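Local coordinates for protein imidazolonepropionase (Unidentified, PDB 2Q09) that catalyses the hydrolytic opening of the ring of imidazolone-5-propanoate to N-formimidoyl-L-glutamate, the third step of histidine degradation, at residues L254-G259 and R280-T285; L286-F291 and T337-T342; W378-P383 and V392-S397. All coordinates share one frame; numbering follows the deposited sequence.

Interaction 1 (L254-G259 and R280-T285)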
# COMPACT_ATOMS: atom_id res chain seq x y z
N LEU A 254 0.64 4.90 -20.25
CA LEU A 254 -0.56 5.73 -20.19
C LEU A 254 -0.64 6.38 -18.82
O LEU A 254 -0.86 7.59 -18.69
CB LEU A 254 -1.80 4.88 -20.44
CG LEU A 254 -3.16 5.56 -20.24
CD1 LEU A 254 -3.34 6.69 -21.24
CD2 LEU A 254 -4.26 4.52 -20.41
N ALA A 255 -0.47 5.56 -17.78
CA ALA A 255 -0.52 6.04 -16.41
C ALA A 255 0.53 7.12 -16.19
O ALA A 255 0.26 8.14 -15.56
CB ALA A 255 -0.30 4.88 -15.44
N ALA A 256 1.73 6.90 -16.72
CA ALA A 256 2.80 7.87 -16.57
C ALA A 256 2.43 9.19 -17.24
O ALA A 256 2.77 10.26 -16.74
CB ALA A 256 4.10 7.32 -17.18
N ASN A 257 1.71 9.12 -18.36
CA ASN A 257 1.30 10.33 -19.07
C ASN A 257 0.21 11.08 -18.33
O ASN A 257 -0.04 12.25 -18.59
CB ASN A 257 0.83 9.99 -20.48
CG ASN A 257 1.96 9.53 -21.37
OD1 ASN A 257 3.09 10.01 -21.26
ND2 ASN A 257 1.67 8.61 -22.28
N PHE A 258 -0.44 10.39 -17.39
CA PHE A 258 -1.50 10.98 -16.59
C PHE A 258 -0.97 11.40 -15.23
O PHE A 258 -1.74 11.83 -14.36
CB PHE A 258 -2.66 9.98 -16.43
CG PHE A 258 -3.75 10.16 -17.45
CD1 PHE A 258 -4.74 11.12 -17.27
CD2 PHE A 258 -3.80 9.36 -18.59
CE1 PHE A 258 -5.75 11.30 -18.21
CE2 PHE A 258 -4.81 9.53 -19.54
CZ PHE A 258 -5.79 10.51 -19.34
N GLY A 259 0.34 11.28 -15.03
CA GLY A 259 0.93 11.65 -13.76
C GLY A 259 0.54 10.71 -12.63
O GLY A 259 0.31 11.15 -11.51
N ARG A 280 8.43 10.72 -15.62
CA ARG A 280 7.28 11.30 -14.92
C ARG A 280 7.32 11.09 -13.41
O ARG A 280 6.37 11.41 -12.70
CB ARG A 280 5.98 10.72 -15.49
CG ARG A 280 5.75 11.00 -16.98
CD ARG A 280 5.79 12.49 -17.27
NE ARG A 280 4.80 13.24 -16.51
CZ ARG A 280 3.53 13.39 -16.87
NH1 ARG A 280 3.08 12.86 -17.99
NH2 ARG A 280 2.70 14.07 -16.09
N GLY A 281 8.44 10.56 -12.91
CA GLY A 281 8.59 10.34 -11.49
C GLY A 281 7.54 9.43 -10.87
O GLY A 281 7.13 9.65 -9.73
N VAL A 282 7.11 8.43 -11.61
CA VAL A 282 6.11 7.49 -11.13
C VAL A 282 6.81 6.42 -10.28
O VAL A 282 7.93 6.02 -10.58
CB VAL A 282 5.37 6.82 -12.32
CG1 VAL A 282 4.33 5.83 -11.83
CG2 VAL A 282 4.72 7.89 -13.19
N VAL A 283 6.16 5.96 -9.22
CA VAL A 283 6.75 4.93 -8.38
C VAL A 283 6.32 3.56 -8.90
O VAL A 283 5.17 3.37 -9.29
CB VAL A 283 6.29 5.07 -6.91
CG1 VAL A 283 6.82 3.89 -6.09
CG2 VAL A 283 6.81 6.37 -6.32
N ALA A 284 7.26 2.62 -8.92
CA ALA A 284 6.96 1.26 -9.37
C ALA A 284 6.71 0.44 -8.11
O ALA A 284 7.61 0.29 -7.27
CB ALA A 284 8.13 0.69 -10.17
N THR A 285 5.51 -0.09 -7.96
CA THR A 285 5.19 -0.87 -6.77
C THR A 285 5.29 -2.38 -7.03
O THR A 285 4.57 -2.93 -7.87
CB THR A 285 3.79 -0.53 -6.23
OG1 THR A 285 3.74 0.86 -5.92
CG2 THR A 285 3.50 -1.33 -4.95
O HOH W 1 4.27 12.19 -20.18
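Two acceptors hold Arg280 NH1: Asn257 O, through a weak hydrogen bond (3.2 Å, angle at H 154°), and a water at a shorter 2.6 Å. That water in turn donates a hydrogen bond to Asn257 OD1 at 2.7 Å, so one asparagine serves the same nitrogen through its backbone and, by way of water, through its amide. The setting is a pair of helix ends in a TIM barrel, at the end of the barrel away from the metal, where helix 251-257 and helix 271-280 both close in Schellman motifs. Glycine suits both stops, Gly259 and Gly281, because each has positive phi. In the first, Gly259 N bonds to Ala256 O and Ala260 N to Ala255 O. The arginine chain, bent at chi2 and chi3, folds over the end of the neighbouring helix and lays a face of its guanidinium against Ala256 O. This oxygen is only 2.9 Å from Arg280 NH1, but the angle is too poor for a hydrogen bond. A positive group beside the C-terminal carbonyls would probably be favoured by the helix dipole. Gly259, lacking a side chain, lets Arg280 NH2 come to 3.8 Å from its CA. Deeper in, small Ala256 packs against Leu277 of helix 271-280 and admits a branched valine that leads into strand 283-286: Val282 CG2 rests 3.9 Å from Ala256 CA.

Interaction 2 (L286-F291 and T337-T342)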
# COMPACT_ATOMS: atom_id res chain seq x y z
N LEU A 286 6.18 -3.03 -6.30
CA LEU A 286 6.38 -4.47 -6.43
C LEU A 286 5.46 -5.20 -5.46
O LEU A 286 5.33 -4.82 -4.29
CB LEU A 286 7.84 -4.81 -6.14
CG LEU A 286 8.84 -4.07 -7.05
CD1 LEU A 286 10.26 -4.40 -6.63
CD2 LEU A 286 8.60 -4.48 -8.51
N LEU A 287 4.83 -6.26 -5.95
CA LEU A 287 3.89 -7.04 -5.14
C LEU A 287 4.35 -8.49 -5.21
O LEU A 287 3.77 -9.31 -5.93
CB LEU A 287 2.48 -6.88 -5.71
CG LEU A 287 2.04 -5.41 -5.77
CD1 LEU A 287 0.73 -5.29 -6.53
CD2 LEU A 287 1.87 -4.85 -4.36
N PRO A 288 5.42 -8.82 -4.47
CA PRO A 288 6.02 -10.16 -4.42
C PRO A 288 5.12 -11.29 -3.92
O PRO A 288 5.25 -12.43 -4.37
CB PRO A 288 7.23 -9.96 -3.51
CG PRO A 288 6.74 -8.92 -2.54
CD PRO A 288 6.04 -7.93 -3.47
N THR A 289 4.21 -10.97 -3.01
CA THR A 289 3.32 -11.99 -2.46
C THR A 289 2.36 -12.56 -3.50
O THR A 289 2.09 -13.77 -3.50
CB THR A 289 2.52 -11.43 -1.27
OG1 THR A 289 3.44 -10.97 -0.27
CG2 THR A 289 1.64 -12.51 -0.66
N ALA A 290 1.84 -11.71 -4.38
CA ALA A 290 0.93 -12.16 -5.43
C ALA A 290 1.73 -13.01 -6.42
O ALA A 290 1.22 -13.98 -6.99
CB ALA A 290 0.30 -10.96 -6.15
N PHE A 291 2.98 -12.63 -6.64
CA PHE A 291 3.87 -13.34 -7.55
C PHE A 291 4.08 -14.76 -7.00
O PHE A 291 4.05 -15.75 -7.74
CB PHE A 291 5.20 -12.59 -7.62
CG PHE A 291 6.24 -13.28 -8.45
CD1 PHE A 291 6.27 -13.11 -9.83
CD2 PHE A 291 7.19 -14.11 -7.86
CE1 PHE A 291 7.22 -13.76 -10.61
CE2 PHE A 291 8.15 -14.77 -8.64
CZ PHE A 291 8.16 -14.59 -10.02
N THR A 337 14.07 -12.04 -1.31
CA THR A 337 14.29 -13.42 -1.74
C THR A 337 13.85 -13.73 -3.17
O THR A 337 14.59 -14.39 -3.90
CB THR A 337 13.58 -14.41 -0.79
OG1 THR A 337 14.09 -14.24 0.54
CG2 THR A 337 13.83 -15.85 -1.24
N LEU A 338 12.68 -13.25 -3.57
CA LEU A 338 12.16 -13.54 -4.90
C LEU A 338 12.54 -12.54 -5.98
O LEU A 338 12.77 -12.93 -7.12
CB LEU A 338 10.63 -13.65 -4.85
CG LEU A 338 10.04 -14.72 -3.92
CD1 LEU A 338 8.51 -14.69 -4.04
CD2 LEU A 338 10.57 -16.10 -4.33
N PHE A 339 12.60 -11.26 -5.63
CA PHE A 339 12.92 -10.24 -6.62
C PHE A 339 14.36 -9.74 -6.52
O PHE A 339 14.78 -8.91 -7.33
CB PHE A 339 11.95 -9.06 -6.52
CG PHE A 339 10.52 -9.41 -6.87
CD1 PHE A 339 10.23 -10.57 -7.58
CD2 PHE A 339 9.48 -8.57 -6.52
CE1 PHE A 339 8.92 -10.88 -7.95
CE2 PHE A 339 8.16 -8.85 -6.88
CZ PHE A 339 7.88 -10.02 -7.60
N GLY A 340 15.09 -10.23 -5.53
CA GLY A 340 16.48 -9.83 -5.38
C GLY A 340 16.78 -8.48 -4.76
O GLY A 340 17.92 -8.01 -4.84
N LEU A 341 15.79 -7.82 -4.17
CA LEU A 341 16.04 -6.53 -3.54
C LEU A 341 16.93 -6.71 -2.32
O LEU A 341 17.02 -7.80 -1.75
CB LEU A 341 14.73 -5.87 -3.11
CG LEU A 341 14.02 -4.92 -4.07
CD1 LEU A 341 13.59 -5.65 -5.33
CD2 LEU A 341 12.79 -4.32 -3.36
N THR A 342 17.60 -5.64 -1.92
CA THR A 342 18.44 -5.68 -0.72
C THR A 342 17.54 -5.28 0.44
O THR A 342 16.48 -4.67 0.23
CB THR A 342 19.59 -4.66 -0.81
OG1 THR A 342 19.05 -3.34 -0.94
CG2 THR A 342 20.47 -4.95 -2.01
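The rings of Phe291 and Phe339 meet in a T-shaped (edge-to-face) stack, planes 68° apart and centroids 5.1 Å from each other. Phe339 supplies the edge: its CE1 stands over one face of Phe291, displaced toward the rim and 3.6 Å from Phe291 CG. At the edge of the Phe291 ring lies Leu338 CD1, 4.1 Å from Phe291 CD2. Phe291 CG is anti to its backbone N (chi1 176°), which directs CG toward segment 337-342, where Phe339 CE1 meets it. On another part of its rim, Phe339 CD2 meets Leu286 CB at 4.1 Å, nearly in the ring plane, while Phe339 CE2 approaches Pro288 CA obliquely at 3.5 Å. The rigid proline ring crosses the phenyl group at about a right angle and suits the first turn of helix 288-293, where no N-H is needed. An alanine at Phe339 would probably open a gap between Leu286, Pro288 and Phe291 and leave the Phe291 ring without its edge-on partner. Beyond the ring, Leu286 CD1 and Leu341 CD1 touch tip to tip at 3.8 Å. Leu287 turns the other way, the nearest atoms of its side chain about 5 Å from the iron and about 4 Å from the side chains of His72 and Asp317. The contact is apolar packing behind the mouth of an amidohydrolase TIM barrel, where strand 283-286 ends beside the metal site.

Interaction 3 (W378-P383 and V392-S397)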
# COMPACT_ATOMS: atom_id res chain seq x y z
N TRP A 378 12.14 0.12 17.97
CA TRP A 378 12.23 -1.34 17.96
C TRP A 378 13.14 -1.92 19.03
O TRP A 378 13.95 -1.21 19.62
CB TRP A 378 12.76 -1.82 16.61
CG TRP A 378 11.97 -1.35 15.43
CD1 TRP A 378 12.14 -0.18 14.74
CD2 TRP A 378 10.93 -2.07 14.77
NE1 TRP A 378 11.28 -0.13 13.68
CE2 TRP A 378 10.52 -1.28 13.67
CE3 TRP A 378 10.31 -3.30 14.99
CZ2 TRP A 378 9.51 -1.70 12.79
CZ3 TRP A 378 9.30 -3.72 14.11
CH2 TRP A 378 8.92 -2.91 13.03
N ASN A 379 13.01 -3.22 19.27
CA ASN A 379 13.87 -3.87 20.24
C ASN A 379 14.97 -4.63 19.50
O ASN A 379 15.80 -5.28 20.13
CB ASN A 379 13.07 -4.79 21.16
CG ASN A 379 12.41 -5.94 20.43
OD1 ASN A 379 12.52 -6.07 19.21
ND2 ASN A 379 11.73 -6.79 21.18
N CYS A 380 14.98 -4.55 18.17
CA CYS A 380 16.03 -5.22 17.41
C CYS A 380 17.15 -4.23 17.12
O CYS A 380 16.93 -3.01 17.07
CB CYS A 380 15.48 -5.85 16.12
SG CYS A 380 14.50 -4.79 15.06
N GLY A 381 18.35 -4.74 16.94
CA GLY A 381 19.50 -3.88 16.73
C GLY A 381 19.74 -3.15 15.43
O GLY A 381 20.19 -2.00 15.44
N HIS A 382 19.42 -3.78 14.31
CA HIS A 382 19.68 -3.17 13.02
C HIS A 382 18.45 -3.23 12.11
O HIS A 382 17.70 -4.20 12.14
CB HIS A 382 20.88 -3.89 12.39
CG HIS A 382 21.45 -3.21 11.19
ND1 HIS A 382 20.90 -3.33 9.94
CD2 HIS A 382 22.55 -2.43 11.06
CE1 HIS A 382 21.63 -2.65 9.07
NE2 HIS A 382 22.64 -2.09 9.73
N PRO A 383 18.22 -2.18 11.29
CA PRO A 383 17.06 -2.16 10.40
C PRO A 383 17.00 -3.29 9.37
O PRO A 383 15.92 -3.65 8.88
CB PRO A 383 17.14 -0.77 9.76
CG PRO A 383 18.61 -0.49 9.76
CD PRO A 383 19.02 -0.96 11.14
N VAL A 392 7.40 -11.87 14.38
CA VAL A 392 7.60 -11.58 15.80
C VAL A 392 7.32 -10.12 16.16
O VAL A 392 7.80 -9.21 15.47
CB VAL A 392 9.05 -11.91 16.23
CG1 VAL A 392 9.26 -11.59 17.70
CG2 VAL A 392 9.36 -13.37 15.95
N ASP A 393 6.55 -9.89 17.22
CA ASP A 393 6.25 -8.54 17.66
C ASP A 393 7.55 -7.96 18.23
O ASP A 393 8.12 -8.52 19.17
CB ASP A 393 5.17 -8.53 18.74
CG ASP A 393 3.78 -8.86 18.20
OD1 ASP A 393 3.63 -8.98 16.97
OD2 ASP A 393 2.85 -8.99 19.02
N GLN A 394 8.01 -6.85 17.67
CA GLN A 394 9.26 -6.25 18.11
C GLN A 394 9.17 -4.75 18.41
O GLN A 394 10.19 -4.10 18.63
CB GLN A 394 10.33 -6.48 17.04
CG GLN A 394 10.61 -7.95 16.77
CD GLN A 394 11.42 -8.15 15.51
OE1 GLN A 394 10.90 -8.02 14.39
NE2 GLN A 394 12.70 -8.46 15.67
N LEU A 395 7.95 -4.22 18.42
CA LEU A 395 7.78 -2.80 18.70
C LEU A 395 7.83 -2.49 20.19
O LEU A 395 7.20 -3.17 21.00
CB LEU A 395 6.45 -2.30 18.14
CG LEU A 395 6.32 -2.25 16.62
CD1 LEU A 395 4.90 -1.85 16.25
CD2 LEU A 395 7.33 -1.27 16.06
N VAL A 396 8.59 -1.47 20.54
CA VAL A 396 8.70 -1.04 21.93
C VAL A 396 7.81 0.20 22.04
O VAL A 396 7.24 0.49 23.10
CB VAL A 396 10.15 -0.66 22.29
CG1 VAL A 396 10.18 0.18 23.55
CG2 VAL A 396 10.98 -1.93 22.49
N SER A 397 7.70 0.92 20.93
CA SER A 397 6.89 2.13 20.88
C SER A 397 6.44 2.36 19.44
O SER A 397 7.23 2.21 18.50
CB SER A 397 7.71 3.32 21.39
OG SER A 397 6.96 4.52 21.36
O HOH W 2 13.98 -8.67 18.44
O HOH W 3 10.38 -9.18 20.69
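Two antiparallel strands, 375-378 and 395-400, come together here in the small beta-rich region that accompanies the TIM barrel in metal-dependent amidohydrolases, away from the iron site. Trp378 and Leu395 form a non-hydrogen-bonded pair, and just beyond it Val396 and Ser397 both face Val377, a classic beta bulge. Although the pair diverges at CB, the two side chains run alongside each other, pointing the same way. Leu395 CD2 sits over one face of Trp378, 3.6 Å from the centroid of its six-membered ring and only 7° off the normal, a CH-pi contact for which a broad indole and a branched leucine are well matched. The indole is steadied elsewhere on its rim, where Trp378 NE1 bonds to Thr65 OG1.

Gln394 O gathers the backbone opposite. It accepts a hydrogen bond from Asn379 N (3.0 Å, 142° at H) and a CA-H...O contact from Trp378 CA at 3.5 Å. Asn379 CG lies between its own backbone N and carbonyl carbon, on the side of Gln394; the two side chains cross at about a right angle, with their amide planes 70° apart. Waters join what the amides do not reach directly. One donates to Asn379 OD1 and accepts from Gln394 NE2, each at 3.1 Å; another accepts from Asn379 ND2 and donates to Asp393 O, each at 2.8 Å. An asparagine suits this exposed place because it offers both an acceptor and a donor. Gln394 OE1 is bonded to Arg329, on helix 328-339, and Gln394 NE2 makes a weak bond to Glu385. Val396 also contributes an apolar methyl to Asn379: Val396 CG2 lies 3.8 Å from Asn379 CB.

How the interactions relate
From the N terminus, the three contacts close one after another, without nesting or crossing. Interaction 1 closes a 20-residue excursion through strand 262-265 and most of helix 271-280, setting helix 251-257 against the entry to strand 283-286. The chain runs straight along that strand into interaction 2, so segments 280-285 and 286-291 adjoin and link the far end of the barrel to its metal-binding end. Interaction 2 spans 45 residues, bringing in the end of helix 328-339. Interaction 3 follows, closing the shortest excursion, eight residues, around helix 385-388. It lies across the chain's centre from interaction 1, the two centres about 34 Å apart, and joins strands near the C terminus.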